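Local coordinates for ATP synthase subunit s, mitochondrial (Bos taurus, PDB 3E4G), which regulates mitochondrial ATP synthase, being necessary for its proton conduction and blocking a proton leak so that energy-driven ATP synthesis proceeds, at residues W30-A36 against D67-I73; K62-I66 against Y86-R91; E118-C124 against Y143-L149. The protein carries 1 engineered substitution. All coordinates share one frame. Numbering follows the deposited sequence.

Contact 1. Residues W30-A36 against D67-I73; sequences WLLRCGA and DATDSCI. With MG (magnesium ion), chain B.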
loop_
_atom_site.group_PDB
_atom_site.type_symbol
_atom_site.label_atom_id
_atom_site.label_comp_id
_atom_site.label_asym_id
_atom_site.label_seq_id
_atom_site.Cartn_x
_atom_site.Cartn_y
_atom_site.Cartn_z
ATOM N N TRP A 30 11.684 2.604 -3.763
ATOM C CA TRP A 30 10.501 3.276 -4.322
ATOM C C TRP A 30 9.711 3.990 -3.224
ATOM O O TRP A 30 9.386 5.182 -3.321
ATOM C CB TRP A 30 9.614 2.255 -5.057
ATOM C CG TRP A 30 8.241 2.737 -5.334
ATOM C CD1 TRP A 30 7.830 3.830 -6.047
ATOM C CD2 TRP A 30 7.028 2.129 -4.845
ATOM N NE1 TRP A 30 6.468 3.927 -6.058
ATOM C CE2 TRP A 30 5.940 2.879 -5.319
ATOM C CE3 TRP A 30 6.778 0.980 -4.055
ATOM C CZ2 TRP A 30 4.607 2.577 -5.007
ATOM C CZ3 TRP A 30 5.474 0.663 -3.762
ATOM C CH2 TRP A 30 4.410 1.447 -4.199
ATOM N N LEU A 31 9.393 3.255 -2.160
ATOM C CA LEU A 31 8.555 3.856 -1.104
ATOM C C LEU A 31 9.263 5.027 -0.464
ATOM O O LEU A 31 8.683 6.114 -0.315
ATOM C CB LEU A 31 8.157 2.771 -0.101
ATOM C CG LEU A 31 7.038 1.884 -0.692
ATOM C CD1 LEU A 31 6.983 0.498 -0.042
ATOM C CD2 LEU A 31 5.677 2.551 -0.599
ATOM N N LEU A 32 10.526 4.851 -0.065
ATOM C CA LEU A 32 11.157 5.959 0.654
ATOM C C LEU A 32 11.419 7.155 -0.295
ATOM O O LEU A 32 11.258 8.301 0.132
ATOM C CB LEU A 32 12.417 5.566 1.412
ATOM C CG LEU A 32 12.150 5.025 2.830
ATOM C CD1 LEU A 32 11.326 3.709 2.862
ATOM C CD2 LEU A 32 13.521 4.790 3.513
ATOM N N ARG A 33 11.772 6.926 -1.561
ATOM C CA ARG A 33 11.999 8.087 -2.448
ATOM C C ARG A 33 10.700 8.850 -2.660
ATOM O O ARG A 33 10.720 10.057 -2.950
ATOM C CB ARG A 33 12.686 7.692 -3.786
ATOM C CG ARG A 33 11.792 6.997 -4.780
ATOM C CD ARG A 33 12.630 6.184 -5.747
ATOM N NE ARG A 33 11.801 5.657 -6.828
ATOM C CZ ARG A 33 12.017 4.515 -7.470
ATOM N NH1 ARG A 33 13.093 3.773 -7.170
ATOM N NH2 ARG A 33 11.154 4.111 -8.395
ATOM N N CYS A 34 9.541 8.156 -2.530
ATOM C CA CYS A 34 8.236 8.749 -2.679
ATOM C C CYS A 34 7.647 9.234 -1.355
ATOM O O CYS A 34 6.445 9.566 -1.303
ATOM C CB CYS A 34 7.266 7.762 -3.362
ATOM S SG CYS A 34 7.631 7.453 -5.087
ATOM N N GLY A 35 8.457 9.345 -0.296
ATOM C CA GLY A 35 7.961 9.909 0.958
ATOM C C GLY A 35 7.153 8.957 1.806
ATOM O O GLY A 35 6.367 9.424 2.661
ATOM N N ALA A 36 7.302 7.649 1.620
ATOM C CA ALA A 36 6.726 6.646 2.464
ATOM C C ALA A 36 7.816 6.026 3.370
ATOM O O ALA A 36 9.031 6.339 3.248
ATOM C CB ALA A 36 5.989 5.596 1.632
ATOM N N ASP A 67 4.051 2.419 5.632
ATOM C CA ASP A 67 3.329 3.587 6.109
ATOM C C ASP A 67 3.596 4.709 5.124
ATOM O O ASP A 67 4.691 5.312 5.155
ATOM C CB ASP A 67 3.757 3.982 7.529
ATOM C CG ASP A 67 3.052 5.185 8.037
ATOM O OD1 ASP A 67 2.306 5.832 7.261
ATOM O OD2 ASP A 67 3.237 5.449 9.263
ATOM N N ALA A 68 2.678 4.909 4.189
ATOM C CA ALA A 68 2.792 5.946 3.166
ATOM C C ALA A 68 1.921 7.099 3.587
ATOM O O ALA A 68 0.699 7.090 3.348
ATOM C CB ALA A 68 2.379 5.371 1.804
ATOM N N THR A 69 2.529 8.081 4.251
ATOM C CA THR A 69 1.834 9.299 4.687
ATOM C C THR A 69 2.432 10.461 3.944
ATOM O O THR A 69 3.647 10.633 3.915
ATOM C CB THR A 69 1.970 9.457 6.230
ATOM O OG1 THR A 69 1.287 8.347 6.857
ATOM C CG2 THR A 69 1.312 10.763 6.714
ATOM N N ASP A 70 1.572 11.299 3.346
ATOM C CA ASP A 70 2.062 12.470 2.605
ATOM C C ASP A 70 3.072 12.001 1.555
ATOM O O ASP A 70 4.154 12.554 1.396
ATOM C CB ASP A 70 2.651 13.518 3.540
ATOM C CG ASP A 70 1.577 14.283 4.292
ATOM O OD1 ASP A 70 0.699 14.826 3.579
ATOM O OD2 ASP A 70 1.638 14.435 5.508
ATOM N N SER A 71 2.682 10.989 0.775
ATOM C CA SER A 71 3.538 10.311 -0.192
ATOM C C SER A 71 3.016 10.550 -1.604
ATOM O O SER A 71 1.804 10.707 -1.820
ATOM C CB SER A 71 3.550 8.833 0.135
ATOM O OG SER A 71 4.197 8.042 -0.839
ATOM N N CYS A 72 3.923 10.480 -2.582
ATOM C CA CYS A 72 3.546 10.638 -4.017
ATOM C C CYS A 72 3.394 9.344 -4.731
ATOM O O CYS A 72 3.320 9.350 -5.987
ATOM C CB CYS A 72 4.577 11.584 -4.732
ATOM S SG CYS A 72 6.215 10.864 -4.886
ATOM N N ILE A 73 3.247 8.219 -4.035
ATOM C CA ILE A 73 3.020 6.950 -4.720
ATOM C C ILE A 73 1.709 7.010 -5.496
ATOM O O ILE A 73 0.703 7.602 -5.111
ATOM C CB ILE A 73 3.053 5.765 -3.751
ATOM C CG1 ILE A 73 1.979 5.881 -2.645
ATOM C CG2 ILE A 73 4.455 5.567 -3.201
ATOM C CD1 ILE A 73 2.050 4.656 -1.669
HETATM MG MG MG B . 5.836 10.343 4.628
HETATM O O HOH W 1 6.104 12.581 3.508
HETATM O O HOH W 2 5.233 11.339 6.696
HETATM O O HOH W 3 8.187 10.469 5.137
#
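The CG2 methyl of Ile73 is the bump at the centre of this contact. It lodges in a hollow on the last turn of helix 23-33, bounded by Trp30 (CZ2 of Trp30 to CG2 of Ile73, 3.5 Å), Cys34 (CB of Cys34 to CG2 of Ile73, 3.6 Å) and, more loosely, Leu31 (CD2 of Leu31 to CG2 of Ile73, 4.2 Å). Beside it CB of Cys34 packs on SG of Cys72 at 3.6 Å; CB of Ala36 meets CB of Ala68 at 3.6 Å, small enough for the chains to close to 4.1 Å between these two CA atoms. The helix ends in a Schellman motif, with Ala36 N bonded to Leu31 O (2.8 Å) and Gly35 N to Leu32 O (3.0 Å); Gly35, at phi 79°, is its C-prime residue. The resulting turn exposes two carbonyls in succession. Cys34 O accepts from Cys72 N (3.0 Å) and from Ser71 OG (2.8 Å). Gly35 O points toward Thr69 O, and their 3.2 Å approach, between two acceptors, is bridged by magnesium, 2.2 Å from Gly35 O and 2.3 Å from Thr69 O. Three waters at 2.4 to 2.5 Å from the ion complete the observed five ligands, so the metal clamps the N-terminal domain to the second leucine-rich repeat. Water 1 of this set also donates to Asp70 O, at 2.9 Å.

Contact 2. Residues K62-I66 against Y86-R91; sequences KIQAI and YVEKIR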
loop_
_atom_site.group_PDB
_atom_site.type_symbol
_atom_site.label_atom_id
_atom_site.label_comp_id
_atom_site.label_asym_id
_atom_site.label_seq_id
_atom_site.Cartn_x
_atom_site.Cartn_y
_atom_site.Cartn_z
ATOM N N LYS A 62 12.880 -8.187 4.651
ATOM C CA LYS A 62 11.563 -8.394 4.011
ATOM C C LYS A 62 10.584 -7.402 4.605
ATOM O O LYS A 62 10.417 -7.308 5.830
ATOM C CB LYS A 62 11.043 -9.799 4.277
ATOM C CG LYS A 62 12.020 -10.929 3.851
ATOM C CD LYS A 62 12.408 -10.879 2.380
ATOM C CE LYS A 62 13.303 -12.088 2.054
ATOM N NZ LYS A 62 13.760 -12.027 0.622
ATOM N N ILE A 63 9.903 -6.644 3.742
ATOM C CA ILE A 63 8.908 -5.686 4.227
ATOM C C ILE A 63 7.769 -6.380 4.947
ATOM O O ILE A 63 7.118 -7.272 4.356
ATOM C CB ILE A 63 8.385 -4.811 3.062
ATOM C CG1 ILE A 63 9.532 -4.013 2.423
ATOM C CG2 ILE A 63 7.247 -3.911 3.544
ATOM C CD1 ILE A 63 9.126 -3.328 1.087
ATOM N N GLN A 64 7.487 -5.949 6.159
ATOM C CA GLN A 64 6.304 -6.366 6.899
ATOM C C GLN A 64 5.212 -5.319 6.868
ATOM O O GLN A 64 4.017 -5.633 6.802
ATOM C CB GLN A 64 6.674 -6.690 8.392
ATOM C CG GLN A 64 5.468 -7.176 9.167
ATOM C CD GLN A 64 5.888 -7.803 10.528
ATOM O OE1 GLN A 64 6.880 -7.368 11.109
ATOM N NE2 GLN A 64 5.135 -8.789 10.988
ATOM N N ALA A 65 5.595 -4.033 7.019
ATOM C CA ALA A 65 4.635 -2.943 7.136
ATOM C C ALA A 65 5.104 -1.780 6.270
ATOM O O ALA A 65 6.288 -1.499 6.141
ATOM C CB ALA A 65 4.500 -2.503 8.601
ATOM N N ILE A 66 4.102 -1.081 5.720
ATOM C CA ILE A 66 4.290 0.114 4.904
ATOM C C ILE A 66 3.460 1.215 5.493
ATOM O O ILE A 66 2.286 1.008 5.816
ATOM C CB ILE A 66 3.873 -0.145 3.442
ATOM C CG1 ILE A 66 4.781 -1.237 2.839
ATOM C CG2 ILE A 66 3.886 1.155 2.624
ATOM C CD1 ILE A 66 4.266 -1.788 1.498
ATOM N N TYR A 86 5.722 -10.978 2.001
ATOM C CA TYR A 86 5.467 -10.992 3.444
ATOM C C TYR A 86 4.835 -9.709 3.954
ATOM O O TYR A 86 4.869 -9.424 5.170
ATOM C CB TYR A 86 6.758 -11.302 4.223
ATOM C CG TYR A 86 7.520 -12.465 3.670
ATOM C CD1 TYR A 86 7.109 -13.800 3.908
ATOM C CD2 TYR A 86 8.640 -12.243 2.916
ATOM C CE1 TYR A 86 7.832 -14.859 3.401
ATOM C CE2 TYR A 86 9.422 -13.330 2.437
ATOM C CZ TYR A 86 9.007 -14.623 2.736
ATOM O OH TYR A 86 9.746 -15.713 2.283
ATOM N N VAL A 87 4.230 -8.896 3.075
ATOM C CA VAL A 87 3.614 -7.617 3.528
ATOM C C VAL A 87 2.311 -7.889 4.248
ATOM O O VAL A 87 1.374 -8.458 3.681
ATOM C CB VAL A 87 3.415 -6.680 2.321
ATOM C CG1 VAL A 87 2.746 -5.380 2.825
ATOM C CG2 VAL A 87 4.704 -6.412 1.588
ATOM N N GLU A 88 2.246 -7.448 5.492
ATOM C CA GLU A 88 1.093 -7.693 6.327
ATOM C C GLU A 88 0.264 -6.457 6.656
ATOM O O GLU A 88 -0.924 -6.596 6.960
ATOM C CB GLU A 88 1.535 -8.360 7.665
ATOM C CG GLU A 88 2.120 -9.701 7.385
ATOM C CD GLU A 88 2.642 -10.426 8.560
ATOM O OE1 GLU A 88 2.811 -9.859 9.644
ATOM O OE2 GLU A 88 3.098 -11.601 8.375
ATOM N N LYS A 89 0.887 -5.275 6.660
ATOM C CA LYS A 89 0.258 -4.024 7.075
ATOM C C LYS A 89 0.562 -2.954 6.044
ATOM O O LYS A 89 1.731 -2.742 5.694
ATOM C CB LYS A 89 0.805 -3.554 8.425
ATOM C CG LYS A 89 0.514 -4.466 9.604
ATOM C CD LYS A 89 1.247 -3.999 10.870
ATOM C CE LYS A 89 0.743 -4.606 12.106
ATOM N NZ LYS A 89 1.562 -4.325 13.312
ATOM N N ILE A 90 -0.494 -2.245 5.586
ATOM C CA ILE A 90 -0.317 -1.079 4.730
ATOM C C ILE A 90 -1.180 0.042 5.248
ATOM O O ILE A 90 -2.382 -0.114 5.461
ATOM C CB ILE A 90 -0.703 -1.371 3.255
ATOM C CG1 ILE A 90 0.182 -2.474 2.671
ATOM C CG2 ILE A 90 -0.609 -0.073 2.412
ATOM C CD1 ILE A 90 -0.233 -2.892 1.256
ATOM N N ARG A 91 -0.571 1.217 5.426
ATOM C CA ARG A 91 -1.288 2.454 5.746
ATOM C C ARG A 91 -1.036 3.430 4.593
ATOM O O ARG A 91 0.126 3.668 4.220
ATOM C CB ARG A 91 -0.767 3.034 7.064
ATOM C CG ARG A 91 -1.448 4.251 7.485
ATOM C CD ARG A 91 -0.979 4.502 8.966
ATOM N NE ARG A 91 -1.762 5.479 9.559
ATOM C CZ ARG A 91 -1.307 6.809 9.504
ATOM N NH1 ARG A 91 -0.179 7.055 8.898
ATOM N NH2 ARG A 91 -1.950 7.725 10.181
HETATM O O HOH W 4 7.625 -8.716 1.896
#
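Two neighbouring parallel strands of the leucine-rich repeat sheet meet here, 63-69 with 89-93, mainly joining the start of the second repeat to its end. Their short axes approach to 4.6 Å at 25°, and the register pairs Ala65 with Lys89 and Ile66 with Ile90. Ile66 supplies the regular parallel pattern, its N bonding to Lys89 O and its O accepting from Arg91 N, each at 2.9 Å. Before that the pattern is distorted: Gln64 O takes two donors, Glu88 N at 2.9 Å and Lys89 N at 3.2 Å. Gln64, with psi of -42°, belongs to a classic beta bulge in which it and Ala65 both face Arg39 of the antiparallel edge strand 37-40. At the start of the segments the backbones no longer bond directly; Ile63 O and Tyr86 O, two acceptors, lie 3.2 Å apart, and water 4 bridges instead, donating to Ile63 O (2.9 Å) and accepting from Tyr86 N (3.0 Å). On the face carrying Ile66 and Ile90, CD1 of Ile66 lies 4.1 Å from CG1 of Val87 and 4.3 Å from CG1 of Ile90, a hydrophobic layer that continues onto Leu31 of helix 23-33. Ala65 and Lys89 occupy the other face; beside them the extended Gln64 side chain, chi1 and chi2 both t, carries its NE2 to OE1 of Glu88, a 2.9 Å hydrogen bond with an N-H...O angle of 172°.

Contact 3. Residues E118-C124 against Y143-L149; sequences EMEIISC and YLFLSDL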
loop_
_atom_site.group_PDB
_atom_site.type_symbol
_atom_site.label_atom_id
_atom_site.label_comp_id
_atom_site.label_asym_id
_atom_site.label_seq_id
_atom_site.Cartn_x
_atom_site.Cartn_y
_atom_site.Cartn_z
ATOM N N GLU A 118 -3.758 -6.223 7.584
ATOM C CA GLU A 118 -4.233 -4.945 8.120
ATOM C C GLU A 118 -4.054 -3.861 7.046
ATOM O O GLU A 118 -2.965 -3.738 6.478
ATOM C CB GLU A 118 -3.396 -4.563 9.343
ATOM C CG GLU A 118 -3.444 -3.112 9.813
ATOM C CD GLU A 118 -2.580 -2.811 10.993
ATOM O OE1 GLU A 118 -2.710 -3.591 11.991
ATOM O OE2 GLU A 118 -1.824 -1.830 10.889
ATOM N N MET A 119 -5.098 -3.068 6.843
ATOM C CA MET A 119 -4.924 -1.893 5.978
ATOM C C MET A 119 -5.679 -0.725 6.542
ATOM O O MET A 119 -6.712 -0.863 7.192
ATOM C CB MET A 119 -5.380 -2.235 4.561
ATOM C CG MET A 119 -5.068 -1.234 3.567
ATOM S SD MET A 119 -5.332 -1.921 1.906
ATOM C CE MET A 119 -4.618 -0.573 1.001
ATOM N N GLU A 120 -5.105 0.438 6.264
ATOM C CA GLU A 120 -5.650 1.715 6.769
ATOM C C GLU A 120 -5.609 2.699 5.576
ATOM O O GLU A 120 -4.551 2.808 4.941
ATOM C CB GLU A 120 -4.796 2.259 7.892
ATOM C CG GLU A 120 -4.643 1.233 9.070
ATOM C CD GLU A 120 -3.724 1.825 10.096
ATOM O OE1 GLU A 120 -2.523 1.970 9.873
ATOM O OE2 GLU A 120 -4.234 2.360 11.119
ATOM N N ILE A 121 -6.715 3.364 5.330
ATOM C CA ILE A 121 -6.798 4.352 4.221
ATOM C C ILE A 121 -7.442 5.589 4.802
ATOM O O ILE A 121 -8.614 5.542 5.221
ATOM C CB ILE A 121 -7.582 3.788 3.019
ATOM C CG1 ILE A 121 -7.012 2.445 2.563
ATOM C CG2 ILE A 121 -7.523 4.813 1.874
ATOM C CD1 ILE A 121 -7.841 1.775 1.479
ATOM N N ILE A 122 -6.671 6.662 4.850
ATOM C CA ILE A 122 -7.033 7.872 5.630
ATOM C C ILE A 122 -6.773 9.071 4.753
ATOM O O ILE A 122 -5.649 9.296 4.294
ATOM C CB ILE A 122 -6.158 7.964 6.899
ATOM C CG1 ILE A 122 -6.306 6.681 7.764
ATOM C CG2 ILE A 122 -6.553 9.234 7.693
ATOM C CD1 ILE A 122 -5.151 6.438 8.654
ATOM N N SER A 123 -7.799 9.921 4.578
ATOM C CA SER A 123 -7.565 11.237 3.932
ATOM C C SER A 123 -6.897 11.090 2.571
ATOM O O SER A 123 -6.008 11.858 2.212
ATOM C CB SER A 123 -6.771 12.156 4.847
ATOM O OG SER A 123 -7.428 12.385 6.089
ATOM N N CYS A 124 -7.360 10.111 1.786
ATOM C CA CYS A 124 -6.952 9.953 0.365
ATOM C C CYS A 124 -8.160 10.347 -0.443
ATOM O O CYS A 124 -9.103 9.547 -0.618
ATOM C CB CYS A 124 -6.510 8.524 0.096
ATOM S SG CYS A 124 -5.014 8.053 0.996
ATOM N N TYR A 143 -8.141 -6.409 9.821
ATOM C CA TYR A 143 -8.400 -5.026 10.266
ATOM C C TYR A 143 -8.419 -4.119 9.043
ATOM O O TYR A 143 -7.449 -4.169 8.250
ATOM C CB TYR A 143 -7.273 -4.583 11.256
ATOM C CG TYR A 143 -7.455 -3.204 11.805
ATOM C CD1 TYR A 143 -8.434 -2.943 12.729
ATOM C CD2 TYR A 143 -6.640 -2.172 11.394
ATOM C CE1 TYR A 143 -8.552 -1.664 13.269
ATOM C CE2 TYR A 143 -6.746 -0.899 11.978
ATOM C CZ TYR A 143 -7.713 -0.670 12.903
ATOM O OH TYR A 143 -7.803 0.586 13.528
ATOM N N LEU A 144 -9.438 -3.296 8.943
ATOM C CA LEU A 144 -9.528 -2.280 7.862
ATOM C C LEU A 144 -10.053 -1.025 8.529
ATOM O O LEU A 144 -11.170 -1.034 9.060
ATOM C CB LEU A 144 -10.468 -2.725 6.731
ATOM C CG LEU A 144 -10.622 -1.754 5.568
ATOM C CD1 LEU A 144 -9.319 -1.440 4.902
ATOM C CD2 LEU A 144 -11.631 -2.312 4.527
ATOM N N PHE A 145 -9.284 0.029 8.435
ATOM C CA PHE A 145 -9.635 1.337 9.011
ATOM C C PHE A 145 -9.735 2.325 7.846
ATOM O O PHE A 145 -8.760 2.514 7.103
ATOM C CB PHE A 145 -8.541 1.777 9.983
ATOM C CG PHE A 145 -8.652 3.165 10.531
ATOM C CD1 PHE A 145 -9.874 3.726 10.848
ATOM C CD2 PHE A 145 -7.506 3.921 10.688
ATOM C CE1 PHE A 145 -9.908 5.039 11.390
ATOM C CE2 PHE A 145 -7.536 5.209 11.221
ATOM C CZ PHE A 145 -8.763 5.744 11.558
ATOM N N LEU A 146 -10.904 2.936 7.716
ATOM C CA LEU A 146 -11.186 3.947 6.661
ATOM C C LEU A 146 -11.539 5.255 7.349
ATOM O O LEU A 146 -12.434 5.252 8.211
ATOM C CB LEU A 146 -12.361 3.494 5.792
ATOM C CG LEU A 146 -12.199 2.108 5.169
ATOM C CD1 LEU A 146 -13.437 1.764 4.279
ATOM C CD2 LEU A 146 -10.928 1.996 4.359
ATOM N N SER A 147 -10.920 6.347 6.951
ATOM C CA SER A 147 -11.150 7.609 7.615
ATOM C C SER A 147 -11.057 8.766 6.616
ATOM O O SER A 147 -10.111 8.818 5.809
ATOM C CB SER A 147 -10.084 7.831 8.656
ATOM O OG SER A 147 -10.193 9.140 9.205
ATOM N N ASP A 148 -12.001 9.710 6.686
ATOM C CA ASP A 148 -11.895 10.972 5.922
ATOM C C ASP A 148 -11.684 10.635 4.425
ATOM O O ASP A 148 -10.748 11.105 3.787
ATOM C CB ASP A 148 -10.801 11.860 6.450
ATOM C CG ASP A 148 -10.731 13.223 5.731
ATOM O OD1 ASP A 148 -11.827 13.711 5.333
ATOM O OD2 ASP A 148 -9.652 13.764 5.620
ATOM N N LEU A 149 -12.617 9.866 3.876
ATOM C CA LEU A 149 -12.643 9.484 2.436
ATOM C C LEU A 149 -13.905 10.058 1.899
ATOM O O LEU A 149 -14.925 9.373 1.812
ATOM C CB LEU A 149 -12.582 7.964 2.234
ATOM C CG LEU A 149 -11.376 7.283 2.903
ATOM C CD1 LEU A 149 -11.401 5.783 2.606
ATOM C CD2 LEU A 149 -10.050 7.923 2.501
HETATM O O HOH W 5 -8.530 11.555 8.921
#
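Strands 118-122 and 143-147 run parallel almost exactly, 2° apart with axes 4.8 Å from each other, and five consecutive bridges hold the register from Glu118-Tyr143 to Ile122-Ser147. The backbone bonds step regularly between them: Met119 N to Tyr143 O and Phe145 N to Met119 O, both 3.0 Å, then Ile121 N to Phe145 O at 2.8 Å, Ser147 N to Ile121 O at 3.0 Å and Ser123 N to Ser147 O at 2.8 Å. On one face Tyr143 and Phe145 both take chi1 t, which lays their rings forward along strand 143-147, where Glu118, Glu120 and Ile122 reach them. CG of Glu118 lies at the Tyr143 ring edge, 3.7 Å from its CD2, and OE2 of Glu120 lies at the Phe145 edge, 3.7 Å from its CD2. Ile122, an mt rotamer, extends CD1 to 3.7 Å from CE2 of Phe145. The opposite face is aliphatic. Leu144 (tp) and Leu146 (mt) bring CD1 to 4.0 Å from CB of Met119 and CD2 to 4.0 Å from CB of Ile121, respectively, while Ile121 and Leu146 also rest on Ile132 of helix 129-134. This is the beta-alpha-beta unit of the fourth leucine-rich repeat. Beyond the strands, Ser123 and Asp148 both adopt positive phi (55° and 54°), and Ser123 OG donates to OD2 of Asp148 at 2.7 Å. Water 5 joins Ser123 OG (3.2 Å) to Ser147 OG (2.9 Å). The chemistry thus divides by face: apolar chains join the sheet to its helix layer, whereas carboxylates, aromatic edges and hydroxyls form a mixed, partly solvent-accessible surface on the other side.

In the fold
From the N terminus, the chain leaves helix 23-33 and returns at 67-73, so contact 1 closes a loop that ties the N-terminal domain to the second repeat. Contact 2 opens within that loop, at 62-66, and closes beyond it at 86-91; the two therefore cross and share strand 63-69. They meet where Arg91 O lies 2.8 Å from Ala68 N and Arg91 NH1 makes a salt bridge with Asp67 OD1. Contact 3 follows in series, closing 118-124 onto 143-149 within the fourth repeat. Strand 89-93 carries the sheet across, Ile90 O lying 2.9 Å from Glu120 N, whereas contacts 1 and 3 stay about 6 Å apart at their nearest atoms.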